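Local coordinates for protein alpha-1,4-endofucoidanase (Mariniflexile fucanivorans, PDB 6DLH) that cleaves alpha-1,4-fucosidic linkages inside fucoidan chains as a retaining endo-acting hydrolase of family 107, here a catalytic domain followed by Ig-like domains that bind calcium, at residues A[54-60]-A[91-96]; A[270-276]-A[293-297]; A[309-313]-A[363-367]; A[705-711]-A[722-728]. The contacts are given in a common frame with arbitrary orientation. Residue numbers count along the deposited sequence, not the author numbering.

Contact 1. Residues A[54-60]-A[91-96]; sequences RTFNGNI and FSPTHV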
# COMPACT_ATOMS: atom_id res chain seq x y z
N ARG A 54 8.74 -0.23 -3.11
CA ARG A 54 9.17 0.79 -4.05
C ARG A 54 7.97 1.67 -4.41
O ARG A 54 7.47 1.60 -5.52
CB ARG A 54 9.88 0.15 -5.25
CG ARG A 54 10.95 -0.85 -4.84
CD ARG A 54 11.88 -1.38 -5.93
NE ARG A 54 12.78 -0.36 -6.45
CZ ARG A 54 13.88 0.09 -5.84
NH1 ARG A 54 14.28 -0.44 -4.69
NH2 ARG A 54 14.58 1.07 -6.39
N THR A 55 7.51 2.46 -3.44
CA THR A 55 6.20 3.10 -3.53
C THR A 55 6.31 4.52 -4.06
O THR A 55 5.29 5.16 -4.30
CB THR A 55 5.52 3.16 -2.16
OG1 THR A 55 6.32 4.01 -1.33
CG2 THR A 55 5.33 1.81 -1.51
N PHE A 56 7.55 5.01 -4.24
CA PHE A 56 7.85 6.41 -4.50
C PHE A 56 7.54 6.79 -5.95
O PHE A 56 7.37 5.92 -6.80
CB PHE A 56 9.34 6.64 -4.24
CG PHE A 56 10.23 5.55 -4.79
CD1 PHE A 56 10.40 5.39 -6.16
CD2 PHE A 56 10.88 4.67 -3.94
CE1 PHE A 56 11.20 4.38 -6.66
CE2 PHE A 56 11.68 3.66 -4.44
CZ PHE A 56 11.85 3.51 -5.80
N ASN A 57 7.48 8.11 -6.20
CA ASN A 57 7.50 8.69 -7.53
C ASN A 57 6.27 8.25 -8.32
O ASN A 57 6.39 7.90 -9.49
CB ASN A 57 8.80 8.39 -8.28
CG ASN A 57 10.01 9.04 -7.64
OD1 ASN A 57 9.89 10.09 -7.00
ND2 ASN A 57 11.16 8.40 -7.78
N GLY A 58 5.12 8.27 -7.64
CA GLY A 58 3.83 7.95 -8.23
C GLY A 58 3.50 6.45 -8.24
O GLY A 58 2.35 6.09 -8.48
N ASN A 59 4.50 5.60 -7.99
CA ASN A 59 4.35 4.15 -8.05
C ASN A 59 3.12 3.66 -7.30
O ASN A 59 2.46 2.74 -7.77
CB ASN A 59 5.62 3.42 -7.60
CG ASN A 59 6.78 3.53 -8.56
OD1 ASN A 59 6.61 3.82 -9.74
ND2 ASN A 59 7.99 3.28 -8.06
N ILE A 60 2.79 4.26 -6.14
CA ILE A 60 1.75 3.73 -5.26
C ILE A 60 0.36 4.22 -5.68
O ILE A 60 -0.65 3.69 -5.22
CB ILE A 60 2.05 4.04 -3.78
CG1 ILE A 60 1.17 3.24 -2.81
CG2 ILE A 60 1.95 5.54 -3.50
CD1 ILE A 60 1.40 1.75 -2.86
N PHE A 91 13.96 3.15 2.98
CA PHE A 91 12.75 3.57 2.30
C PHE A 91 11.81 4.28 3.28
O PHE A 91 10.66 4.56 2.95
CB PHE A 91 12.06 2.37 1.64
CG PHE A 91 12.95 1.60 0.70
CD1 PHE A 91 13.09 1.99 -0.62
CD2 PHE A 91 13.67 0.50 1.15
CE1 PHE A 91 13.93 1.29 -1.48
CE2 PHE A 91 14.51 -0.20 0.29
CZ PHE A 91 14.63 0.20 -1.02
N SER A 92 12.32 4.60 4.47
CA SER A 92 11.51 5.23 5.50
C SER A 92 10.92 6.58 5.07
O SER A 92 9.90 6.98 5.62
CB SER A 92 12.25 5.35 6.81
OG SER A 92 13.35 6.23 6.69
N PRO A 93 11.54 7.36 4.15
CA PRO A 93 10.91 8.57 3.62
C PRO A 93 9.66 8.35 2.75
O PRO A 93 8.77 9.20 2.73
CB PRO A 93 12.01 9.23 2.77
CG PRO A 93 13.30 8.63 3.29
CD PRO A 93 12.92 7.20 3.65
N THR A 94 9.61 7.22 2.04
CA THR A 94 8.54 6.96 1.09
C THR A 94 7.23 6.66 1.83
O THR A 94 7.15 5.67 2.55
CB THR A 94 8.94 5.86 0.11
OG1 THR A 94 8.97 4.62 0.81
CG2 THR A 94 10.27 6.14 -0.56
N HIS A 95 6.23 7.53 1.64
CA HIS A 95 4.91 7.41 2.23
C HIS A 95 3.92 6.94 1.17
O HIS A 95 4.16 7.12 -0.02
CB HIS A 95 4.45 8.76 2.81
CG HIS A 95 5.19 9.19 4.03
ND1 HIS A 95 6.56 9.39 4.03
CD2 HIS A 95 4.76 9.47 5.28
CE1 HIS A 95 6.95 9.76 5.23
NE2 HIS A 95 5.86 9.81 6.02
N VAL A 96 2.79 6.37 1.63
CA VAL A 96 1.77 5.85 0.74
C VAL A 96 0.49 6.67 0.86
O VAL A 96 -0.53 6.31 0.28
CB VAL A 96 1.49 4.35 1.00
CG1 VAL A 96 2.74 3.50 0.80
CG2 VAL A 96 0.88 4.09 2.36
O HOH W 1 9.27 2.72 -0.95
O HOH W 2 5.96 3.66 1.30
O HOH W 3 6.05 7.09 -2.19
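The F56 ring meets T94 and F91 along its edge: its CD2 lies 3.7 Å from T94 CG2, and its CE2 is 4.4 Å from F91 CD1. The F91 ring is also approached by R54, whose NH1 stands 3.7 Å from F91 CE1, while R54 NE makes a salt bridge to E390. Both segments are loops, one following strand 46-49 and the other strand 80-84, so the contact joins two neighbouring beta-alpha loops of the (beta/alpha)-barrel-type catalytic domain, a fold as in the related GH29 enzymes. F56 to N59 forms a type I' turn, with N57 and G58 at positive phi. F91 to T94 forms a type I turn, in which F91 O accepts from T94 N at 3.0 Å and from T94 OG1 at 2.7 Å. Between T55 and the other loop the polar groups are joined through water. Water 1 accepts from T55 N (3.1 Å) and donates to T94 OG1 (2.6 Å); water 2 links T55 OG1 (2.7 Å) to T94 O (2.6 Å). Beyond these waters the contact turns apolar, with V96 CG1 lying 3.9 Å from both T55 CG2 and I60 CG1, and helix 129-139 contributes W133 against I60 and V96.

Contact 2. Residues A[270-276]-A[293-297]; sequences NNSVGDR and GHPFG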
# COMPACT_ATOMS: atom_id res chain seq x y z
N ASN A 270 9.41 -0.40 18.38
CA ASN A 270 10.42 -1.44 18.30
C ASN A 270 11.68 -0.98 19.03
O ASN A 270 12.49 -0.24 18.47
CB ASN A 270 10.76 -1.82 16.86
CG ASN A 270 11.72 -2.99 16.78
OD1 ASN A 270 12.08 -3.58 17.80
ND2 ASN A 270 12.14 -3.34 15.58
N ASN A 271 11.84 -1.46 20.27
CA ASN A 271 13.05 -1.20 21.05
C ASN A 271 13.86 -2.50 21.19
O ASN A 271 14.52 -2.72 22.21
CB ASN A 271 12.73 -0.58 22.41
CG ASN A 271 12.12 0.81 22.33
OD1 ASN A 271 12.60 1.66 21.58
ND2 ASN A 271 11.05 1.03 23.07
N SER A 272 13.82 -3.33 20.15
CA SER A 272 14.61 -4.55 20.04
C SER A 272 13.95 -5.73 20.75
O SER A 272 13.04 -5.56 21.57
CB SER A 272 16.04 -4.35 20.50
OG SER A 272 16.71 -3.43 19.65
N VAL A 273 14.44 -6.93 20.42
CA VAL A 273 13.98 -8.17 21.03
C VAL A 273 14.38 -8.18 22.50
O VAL A 273 15.35 -7.54 22.90
CB VAL A 273 14.53 -9.39 20.26
CG1 VAL A 273 16.04 -9.56 20.42
CG2 VAL A 273 13.79 -10.67 20.61
N GLY A 274 13.61 -8.91 23.32
CA GLY A 274 13.94 -9.08 24.73
C GLY A 274 15.01 -10.14 24.96
O GLY A 274 16.00 -10.20 24.23
N ASP A 275 14.78 -11.00 25.95
CA ASP A 275 15.79 -11.88 26.51
C ASP A 275 15.28 -13.32 26.53
O ASP A 275 14.20 -13.60 27.05
CB ASP A 275 16.15 -11.39 27.92
CG ASP A 275 17.09 -12.30 28.70
OD1 ASP A 275 17.78 -13.13 28.08
OD2 ASP A 275 17.13 -12.15 29.94
N ARG A 276 16.10 -14.23 25.97
CA ARG A 276 15.79 -15.66 25.93
C ARG A 276 15.81 -16.26 27.33
O ARG A 276 15.26 -17.34 27.55
CB ARG A 276 16.82 -16.39 25.05
CG ARG A 276 18.14 -16.68 25.74
CD ARG A 276 19.22 -17.19 24.80
NE ARG A 276 20.46 -17.48 25.52
CZ ARG A 276 21.38 -16.58 25.83
NH1 ARG A 276 21.31 -15.35 25.33
NH2 ARG A 276 22.37 -16.90 26.65
N GLY A 293 7.23 -6.68 19.43
CA GLY A 293 7.39 -8.13 19.44
C GLY A 293 8.14 -8.66 18.21
O GLY A 293 7.73 -9.64 17.62
N HIS A 294 9.24 -8.00 17.86
CA HIS A 294 10.16 -8.48 16.83
C HIS A 294 10.73 -9.83 17.28
O HIS A 294 11.06 -10.01 18.45
CB HIS A 294 11.25 -7.42 16.67
CG HIS A 294 12.14 -7.58 15.48
ND1 HIS A 294 13.23 -8.44 15.48
CD2 HIS A 294 12.15 -6.94 14.28
CE1 HIS A 294 13.85 -8.35 14.32
NE2 HIS A 294 13.22 -7.44 13.57
N PRO A 295 10.84 -10.84 16.38
CA PRO A 295 11.41 -12.13 16.76
C PRO A 295 12.92 -12.08 17.02
O PRO A 295 13.61 -11.16 16.60
CB PRO A 295 11.09 -13.04 15.56
CG PRO A 295 10.88 -12.09 14.40
CD PRO A 295 10.37 -10.80 14.99
N PHE A 296 13.42 -13.10 17.73
CA PHE A 296 14.85 -13.30 17.87
C PHE A 296 15.43 -13.68 16.51
O PHE A 296 14.74 -14.25 15.66
CB PHE A 296 15.12 -14.42 18.87
CG PHE A 296 14.75 -14.10 20.29
CD1 PHE A 296 15.69 -13.57 21.16
CD2 PHE A 296 13.47 -14.37 20.77
CE1 PHE A 296 15.36 -13.30 22.48
CE2 PHE A 296 13.14 -14.09 22.09
CZ PHE A 296 14.08 -13.55 22.94
N GLY A 297 16.72 -13.37 16.32
CA GLY A 297 17.41 -13.65 15.07
C GLY A 297 17.40 -12.43 14.15
O GLY A 297 16.59 -11.51 14.32
O HOH W 4 10.51 -5.71 19.19
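This contact lies in the long loop after strand 266-269, on the side of the (beta/alpha)-barrel-type domain where glycosidase active sites lie; an ethanediol, probably from the crystallisation liquor, sits about 4 Å from the H294 side chain and may mark a pocket. N270 ND2 lies 3.8 Å from H294 CD2 and is hydrogen-bonded to D226, at the end of the adjacent strand 222-226. N270 OD1 has two tasks: it accepts from S272 N at 2.9 Å, closing an Asx turn, and from water 4 at 3.0 Å. The same water accepts from H294 N (2.9 Å), bridging two parts of the loop, with a weak further bond to S272 O. Within 293-297, H294 ND1 donates to P295 O at 3.0 Å. Further along, the contact becomes apolar. V273 CG2 sits over the face of the F296 ring, 3.4 Å from the centroid and only 6° off the normal, a well-centred CH-pi contact; it also lies 3.5 Å from H294 O. The backbone of 274-276 passes close to the far end of the ring, with D275 C 3.8 Å from F296 CZ and G274 O 3.6 Å from F296 CE1. The two segments are thus joined by a water bridge and a CH-pi contact, without a direct hydrogen bond between them.

Contact 3. Residues A[309-313]-A[363-367]; sequences YTYNH and QFVEW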
# COMPACT_ATOMS: atom_id res chain seq x y z
N TYR A 309 14.41 -21.41 16.66
CA TYR A 309 13.13 -22.09 16.80
C TYR A 309 12.69 -22.08 18.27
O TYR A 309 11.55 -21.73 18.58
CB TYR A 309 13.16 -23.51 16.21
CG TYR A 309 11.78 -24.13 16.17
CD1 TYR A 309 11.16 -24.57 17.33
CD2 TYR A 309 11.07 -24.22 14.98
CE1 TYR A 309 9.88 -25.08 17.32
CE2 TYR A 309 9.79 -24.74 14.95
CZ TYR A 309 9.19 -25.18 16.13
OH TYR A 309 7.92 -25.68 16.11
N THR A 310 13.61 -22.44 19.17
CA THR A 310 13.34 -22.50 20.59
C THR A 310 13.02 -21.10 21.12
O THR A 310 12.04 -20.93 21.84
CB THR A 310 14.56 -23.03 21.35
OG1 THR A 310 14.74 -24.39 20.96
CG2 THR A 310 14.42 -22.93 22.86
N TYR A 311 13.88 -20.12 20.79
CA TYR A 311 13.73 -18.78 21.32
C TYR A 311 12.37 -18.20 20.92
O TYR A 311 11.69 -17.59 21.74
CB TYR A 311 14.85 -17.84 20.83
CG TYR A 311 16.27 -18.25 21.15
CD1 TYR A 311 16.57 -19.06 22.23
CD2 TYR A 311 17.32 -17.78 20.37
CE1 TYR A 311 17.87 -19.43 22.51
CE2 TYR A 311 18.63 -18.14 20.64
CZ TYR A 311 18.91 -18.96 21.72
OH TYR A 311 20.19 -19.32 21.99
N ASN A 312 12.01 -18.37 19.65
CA ASN A 312 10.80 -17.76 19.12
C ASN A 312 9.55 -18.51 19.59
O ASN A 312 8.52 -17.88 19.82
CB ASN A 312 10.87 -17.56 17.61
CG ASN A 312 11.80 -16.41 17.26
OD1 ASN A 312 11.69 -15.34 17.85
ND2 ASN A 312 12.73 -16.64 16.35
N HIS A 313 9.65 -19.84 19.71
CA HIS A 313 8.51 -20.63 20.17
C HIS A 313 8.27 -20.39 21.66
O HIS A 313 7.12 -20.35 22.10
CB HIS A 313 8.63 -22.12 19.83
CG HIS A 313 7.35 -22.83 20.14
ND1 HIS A 313 7.16 -23.54 21.32
CD2 HIS A 313 6.17 -22.86 19.48
CE1 HIS A 313 5.93 -24.01 21.35
NE2 HIS A 313 5.30 -23.60 20.24
N GLN A 363 3.04 -26.87 12.49
CA GLN A 363 3.72 -25.92 13.35
C GLN A 363 3.04 -24.55 13.27
O GLN A 363 2.86 -23.90 14.30
CB GLN A 363 5.21 -25.82 12.99
CG GLN A 363 6.05 -26.98 13.50
CD GLN A 363 7.39 -27.03 12.79
OE1 GLN A 363 7.62 -26.32 11.82
NE2 GLN A 363 8.29 -27.88 13.28
N PHE A 364 2.64 -24.14 12.06
CA PHE A 364 2.02 -22.83 11.88
C PHE A 364 0.76 -22.70 12.73
O PHE A 364 0.59 -21.70 13.43
CB PHE A 364 1.71 -22.55 10.41
CG PHE A 364 1.32 -21.12 10.16
CD1 PHE A 364 2.28 -20.15 9.94
CD2 PHE A 364 -0.02 -20.73 10.18
CE1 PHE A 364 1.93 -18.82 9.74
CE2 PHE A 364 -0.37 -19.40 9.99
CZ PHE A 364 0.60 -18.45 9.76
N VAL A 365 -0.09 -23.73 12.68
CA VAL A 365 -1.35 -23.77 13.41
C VAL A 365 -1.08 -23.76 14.91
O VAL A 365 -1.75 -23.04 15.67
CB VAL A 365 -2.21 -24.98 12.98
CG1 VAL A 365 -3.48 -25.11 13.79
CG2 VAL A 365 -2.55 -24.91 11.49
N GLU A 366 -0.08 -24.54 15.34
CA GLU A 366 0.26 -24.67 16.75
C GLU A 366 0.81 -23.34 17.29
O GLU A 366 0.35 -22.90 18.35
CB GLU A 366 1.21 -25.85 16.98
CG GLU A 366 1.58 -26.06 18.45
CD GLU A 366 2.73 -25.20 18.96
OE1 GLU A 366 2.59 -24.59 20.05
OE2 GLU A 366 3.77 -25.15 18.28
N TRP A 367 1.76 -22.72 16.58
CA TRP A 367 2.34 -21.46 17.04
C TRP A 367 1.22 -20.43 17.21
O TRP A 367 1.13 -19.77 18.25
CB TRP A 367 3.41 -20.91 16.07
CG TRP A 367 4.77 -21.55 16.12
CD1 TRP A 367 5.07 -22.89 16.10
CD2 TRP A 367 6.04 -20.87 16.11
NE1 TRP A 367 6.42 -23.08 16.11
CE2 TRP A 367 7.05 -21.86 16.10
CE3 TRP A 367 6.43 -19.52 16.13
CZ2 TRP A 367 8.41 -21.54 16.11
CZ3 TRP A 367 7.77 -19.21 16.13
CH2 TRP A 367 8.75 -20.21 16.12
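Two helices whose local axes come no closer than 12.9 Å are nonetheless in firm contact, because long aromatic side chains span the gap. The indole of W367 is the centrepiece. Its six-membered edge points at the face of Y309 in a T-shaped pair (centroids 5.1 Å apart, planes at 82°), while one face of its five-membered ring receives the edge of H313 (centroids 4.6 Å apart, planes at 62°). The same indole donates from NE1 to Y309 OH at 3.0 Å and a nearly straight 176°. N312 CB closes in on W367 CH2 at 3.7 Å. Helices 307-321 and 361-372, inclined here by 37°, both belong to the (beta/alpha)-barrel-type catalytic domain, where they flank its parallel strands. At the partly exposed side, H313 NE2 donates to E366 OE1 at 2.9 Å, with a weak second bond to OE2; E366 OE1 is also bonded to T370 OG1. H313 NE2 is thus protonated toward a carboxylate, and this bond and that from W367 NE1 to Y309 OH are the polar links that fix the aromatic cluster.

Contact 4. Residues A[705-711]-A[722-728]; sequences GENSFTF and AEILINV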
# COMPACT_ATOMS: atom_id res chain seq x y z
N GLY A 705 40.93 3.11 -31.08
CA GLY A 705 40.65 4.52 -31.31
C GLY A 705 39.25 4.73 -31.89
O GLY A 705 38.44 3.81 -31.91
N GLU A 706 39.00 5.95 -32.39
CA GLU A 706 37.68 6.42 -32.76
C GLU A 706 37.25 5.81 -34.09
O GLU A 706 37.80 6.13 -35.14
CB GLU A 706 37.65 7.96 -32.79
CG GLU A 706 38.01 8.62 -31.46
CD GLU A 706 37.01 8.45 -30.33
OE1 GLU A 706 35.88 8.00 -30.60
OE2 GLU A 706 37.35 8.77 -29.16
N ASN A 707 36.24 4.93 -34.04
CA ASN A 707 35.72 4.23 -35.20
C ASN A 707 34.44 4.92 -35.66
O ASN A 707 33.44 4.91 -34.94
CB ASN A 707 35.41 2.76 -34.89
CG ASN A 707 36.65 1.89 -34.75
OD1 ASN A 707 36.73 0.85 -35.40
ND2 ASN A 707 37.61 2.31 -33.94
N SER A 708 34.48 5.50 -36.87
CA SER A 708 33.37 6.30 -37.37
C SER A 708 32.50 5.48 -38.32
O SER A 708 33.01 4.79 -39.21
CB SER A 708 33.88 7.57 -38.00
OG SER A 708 32.81 8.34 -38.51
N PHE A 709 31.19 5.55 -38.12
CA PHE A 709 30.22 4.82 -38.92
C PHE A 709 29.11 5.76 -39.37
O PHE A 709 28.89 6.80 -38.76
CB PHE A 709 29.60 3.67 -38.12
CG PHE A 709 30.58 2.67 -37.55
CD1 PHE A 709 31.23 2.93 -36.35
CD2 PHE A 709 30.85 1.49 -38.21
CE1 PHE A 709 32.14 2.01 -35.82
CE2 PHE A 709 31.76 0.57 -37.69
CZ PHE A 709 32.40 0.84 -36.49
N THR A 710 28.39 5.37 -40.43
CA THR A 710 27.23 6.14 -40.84
C THR A 710 26.05 5.18 -41.03
O THR A 710 26.22 4.06 -41.52
CB THR A 710 27.53 7.04 -42.06
OG1 THR A 710 27.66 6.23 -43.23
CG2 THR A 710 28.77 7.89 -41.88
N PHE A 711 24.86 5.63 -40.62
CA PHE A 711 23.67 4.80 -40.67
C PHE A 711 22.52 5.60 -41.26
O PHE A 711 22.40 6.80 -41.03
CB PHE A 711 23.34 4.23 -39.28
CG PHE A 711 24.26 3.12 -38.82
CD1 PHE A 711 25.41 3.41 -38.10
CD2 PHE A 711 23.98 1.79 -39.11
CE1 PHE A 711 26.26 2.39 -37.68
CE2 PHE A 711 24.83 0.78 -38.69
CZ PHE A 711 25.97 1.08 -37.97
N ALA A 722 22.98 9.53 -39.97
CA ALA A 722 23.68 10.00 -38.79
C ALA A 722 25.04 9.31 -38.71
O ALA A 722 25.25 8.28 -39.35
CB ALA A 722 22.85 9.72 -37.56
N GLU A 723 25.95 9.91 -37.93
CA GLU A 723 27.23 9.30 -37.62
C GLU A 723 27.17 8.64 -36.23
O GLU A 723 26.64 9.23 -35.28
CB GLU A 723 28.33 10.37 -37.66
CG GLU A 723 29.68 9.86 -37.22
CD GLU A 723 30.78 10.90 -37.11
OE1 GLU A 723 30.59 12.01 -37.64
OE2 GLU A 723 31.82 10.61 -36.49
N ILE A 724 27.72 7.42 -36.14
CA ILE A 724 27.94 6.73 -34.87
C ILE A 724 29.44 6.60 -34.65
O ILE A 724 30.16 6.12 -35.52
CB ILE A 724 27.23 5.35 -34.87
CG1 ILE A 724 25.72 5.46 -34.63
CG2 ILE A 724 27.87 4.41 -33.87
CD1 ILE A 724 24.92 6.01 -35.79
N LEU A 725 29.90 7.02 -33.46
CA LEU A 725 31.32 7.11 -33.12
C LEU A 725 31.59 6.27 -31.87
O LEU A 725 31.07 6.57 -30.79
CB LEU A 725 31.64 8.60 -32.88
CG LEU A 725 33.04 8.94 -32.37
CD1 LEU A 725 34.06 8.86 -33.50
CD2 LEU A 725 33.06 10.33 -31.75
N ILE A 726 32.39 5.21 -32.03
CA ILE A 726 32.78 4.33 -30.94
C ILE A 726 34.30 4.35 -30.81
O ILE A 726 35.02 4.04 -31.76
CB ILE A 726 32.29 2.88 -31.18
CG1 ILE A 726 30.77 2.77 -31.26
CG2 ILE A 726 32.87 1.94 -30.13
CD1 ILE A 726 30.28 1.51 -31.93
N ASN A 727 34.78 4.70 -29.61
CA ASN A 727 36.18 4.54 -29.25
C ASN A 727 36.43 3.09 -28.83
O ASN A 727 35.78 2.58 -27.91
CB ASN A 727 36.57 5.49 -28.12
CG ASN A 727 38.06 5.49 -27.87
OD1 ASN A 727 38.81 4.81 -28.58
ND2 ASN A 727 38.51 6.23 -26.87
N VAL A 728 37.38 2.43 -29.50
CA VAL A 728 37.79 1.08 -29.16
C VAL A 728 39.09 1.15 -28.36
O VAL A 728 40.10 1.60 -28.88
CB VAL A 728 37.93 0.20 -30.42
CG1 VAL A 728 38.49 -1.19 -30.11
CG2 VAL A 728 36.62 0.07 -31.19
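Four antiparallel hydrogen-bonded pairs account for every second residue, each with two backbone bonds. G705 N donates to V728 O (2.8 Å) and V728 N returns to G705 O (3.0 Å); N707 N reaches I726 O at 2.7 Å, answered by I726 N to N707 O at 3.1 Å. Two bonds of 2.9 Å link F709 N to I724 O and I724 N to F709 O, and two of 3.0 Å link F711 N to A722 O and A722 N to F711 O. The intervening residues turn their amides and carbonyls outward: through the backbone, T710 bonds to T677 and S678, E723 to P641 and L643, and L725 to L643. Strands 705-713 and 720-729 form a hairpin and are the two inner strands of a four-stranded mixed sheet in the last Ig-like domain of the chain. Among the side chains, N707 OD1 accepts from W682 NE1, while N707 ND2 bonds to D703 O and weakly to G705 O (2.7 Å). T710 OG1 is held by the hydroxyls of T677 and S678; S708 OG gives E723 OE2 a weak 3.2 Å bond. Beside the N707 amide, the same face is mostly apolar, with F711 CD1 3.5 Å from I724 CD1.

In the fold
The four contacts follow one another along the chain, each closing before the next opens. Contacts 1 to 3 belong to the catalytic domain. Contacts 1 and 2 lie in loops that follow strands of its parallel sheet, their centres 27 Å apart, whereas contact 3 joins helices beside that sheet. Contacts 2 and 3 have centres 15 Å apart and touch directly: F296 N lies 2.8 Å from N312 OD1, a probable hydrogen bond, and R276 CD packs at 3.5 Å on Y311 CE1. Loop 293-297 is thereby anchored on helix 307-321. Contact 4 stands apart in the C-terminal Ig-like domain, its centre 41 Å from contact 1 and 64 Å from contact 3, illustrating the modular build of this enzyme.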